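Local coordinates for uncharacterized protein (Rhodospirillum rubrum ATCC 11170, PDB 3K8R) that is of unknown function but belongs to the DUF2442 family and forms a two-chain assembly, at residues A[91-95]-A[96-100]. Residues are numbered along the deposited sequence; the frame is centred on the assembly and turned at random.
With EDO (1,2-ethanediol), chain D.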
loop_
_atom_site.group_PDB
_atom_site.type_symbol
_atom_site.label_atom_id
_atom_site.label_comp_id
_atom_site.label_asym_id
_atom_site.label_seq_id
_atom_site.Cartn_x
_atom_site.Cartn_y
_atom_site.Cartn_z
ATOM N N PRO A 91 -0.495 -5.349 8.051
ATOM C CA PRO A 91 -0.661 -6.406 7.055
ATOM C C PRO A 91 -2.125 -6.621 6.693
ATOM O O PRO A 91 -2.432 -6.853 5.520
ATOM C CB PRO A 91 -0.080 -7.641 7.746
ATOM C CG PRO A 91 0.859 -7.105 8.772
ATOM C CD PRO A 91 0.273 -5.812 9.225
ATOM N N GLY A 92 -3.008 -6.542 7.690
ATOM C CA GLY A 92 -4.445 -6.695 7.471
ATOM C C GLY A 92 -4.948 -5.628 6.519
ATOM O O GLY A 92 -5.621 -5.928 5.534
ATOM N N LEU A 93 -4.592 -4.380 6.801
ATOM C CA LEU A 93 -4.991 -3.252 5.964
ATOM C C LEU A 93 -4.452 -3.420 4.544
ATOM O O LEU A 93 -5.138 -3.126 3.575
ATOM C CB LEU A 93 -4.511 -1.918 6.563
ATOM C CG LEU A 93 -5.188 -1.413 7.847
ATOM C CD1 LEU A 93 -4.535 -0.126 8.324
ATOM C CD2 LEU A 93 -6.670 -1.188 7.640
HETATM N N MSE A 94 -3.225 -3.913 4.419
HETATM C CA MSE A 94 -2.632 -4.107 3.095
HETATM C C MSE A 94 -3.267 -5.293 2.361
HETATM O O MSE A 94 -3.229 -5.357 1.142
HETATM C CB MSE A 94 -1.105 -4.223 3.202
HETATM C CG MSE A 94 -0.487 -2.941 3.788
HETATM SE SE MSE A 94 1.444 -2.805 3.728
HETATM C CE MSE A 94 1.748 -2.816 1.822
ATOM N N ALA A 95 -3.876 -6.209 3.111
ATOM C CA ALA A 95 -4.571 -7.357 2.532
ATOM C C ALA A 95 -5.989 -6.975 2.116
ATOM O O ALA A 95 -6.694 -7.773 1.492
ATOM C CB ALA A 95 -4.628 -8.493 3.531
ATOM N N GLY A 96 -6.412 -5.764 2.470
ATOM C CA GLY A 96 -7.762 -5.309 2.176
ATOM C C GLY A 96 -8.734 -5.606 3.307
ATOM O O GLY A 96 -9.941 -5.497 3.130
ATOM N N ILE A 97 -8.216 -5.971 4.475
ATOM C CA ILE A 97 -9.052 -6.260 5.633
ATOM C C ILE A 97 -9.139 -5.029 6.536
ATOM O O ILE A 97 -8.134 -4.602 7.116
ATOM C CB ILE A 97 -8.497 -7.442 6.446
ATOM C CG1 ILE A 97 -8.377 -8.688 5.563
ATOM C CG2 ILE A 97 -9.387 -7.712 7.663
ATOM C CD1 ILE A 97 -7.813 -9.888 6.297
ATOM N N PHE A 98 -10.343 -4.474 6.660
ATOM C CA PHE A 98 -10.565 -3.276 7.472
ATOM C C PHE A 98 -11.263 -3.520 8.814
ATOM O O PHE A 98 -11.471 -2.586 9.588
ATOM C CB PHE A 98 -11.379 -2.249 6.685
ATOM C CG PHE A 98 -10.645 -1.642 5.525
ATOM C CD1 PHE A 98 -9.609 -0.732 5.742
ATOM C CD2 PHE A 98 -11.025 -1.934 4.214
ATOM C CE1 PHE A 98 -8.943 -0.156 4.682
ATOM C CE2 PHE A 98 -10.365 -1.353 3.136
ATOM C CZ PHE A 98 -9.323 -0.464 3.368
ATOM N N GLY A 99 -11.653 -4.751 9.095
ATOM C CA GLY A 99 -12.306 -5.024 10.363
ATOM C C GLY A 99 -12.756 -6.453 10.480
ATOM O O GLY A 99 -12.502 -7.253 9.583
ATOM N N THR A 100 -13.423 -6.759 11.593
ATOM C CA THR A 100 -13.953 -8.086 11.849
ATOM C C THR A 100 -15.063 -8.351 10.844
ATOM O O THR A 100 -15.725 -7.424 10.393
ATOM C CB THR A 100 -14.498 -8.216 13.294
ATOM O OG1 THR A 100 -15.575 -7.295 13.501
ATOM C CG2 THR A 100 -13.407 -7.934 14.314
HETATM C C1 EDO D . -7.321 -5.332 11.944
HETATM O O1 EDO D . -6.868 -4.010 11.624
HETATM C C2 EDO D . -7.699 -6.097 10.673
HETATM O O2 EDO D . -7.335 -5.360 9.491
#
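Leu93 brings its CD2 methyl up to the CD1 corner of the Phe98 ring, with Leu93 CD2 3.5 Å from Phe98 CD1 and 3.9 Å from the neighbouring CE1. The two side chains cross at about a right angle, and the methyl approaches the ring obliquely. Both start out alike: Leu93 CG and Phe98 CG each stand beside their own backbone N, anti to the carbonyl carbon (chi1 -70° and -69°). The Leu93 CA–CB bond points away from 96-100, and it is the delta branch that brings CD2 back to the ring. Leu93 is buried, packing also on Phe49 and Phe51 of strand 48-51, while Phe98 meets Cys47 of the second subunit, so the pair touches both that strand and the other chain. Between them the chain leaves the helix through a Schellman motif, Gly96 being the first residue off helical angles. Its evidence is the positive phi of Gly96 and two bonds back into the last turn: Ile97 N donates to Gly92 O at 2.8 Å, and Gly96 N to Leu93 O at 3.1 Å. Gly96 N lies above the Leu93 carbonyl plane and not on a lone pair, whereas Ile97 N is tilted 35° from the carbonyl plane of Gly92. Ile97 CB and CG1 lie beside Gly92 O, and farther round Ile97 CG1 is 4.3 Å from Ala95 CB. Ile97 O accepts a hydrogen bond from O2 of a 1,2-ethanediol, probably from the crystallisation liquor, at 2.6 Å; the same molecule is hydrogen-bonded to Ser89 N, linking the residue before helix 90-94 to the loop after it.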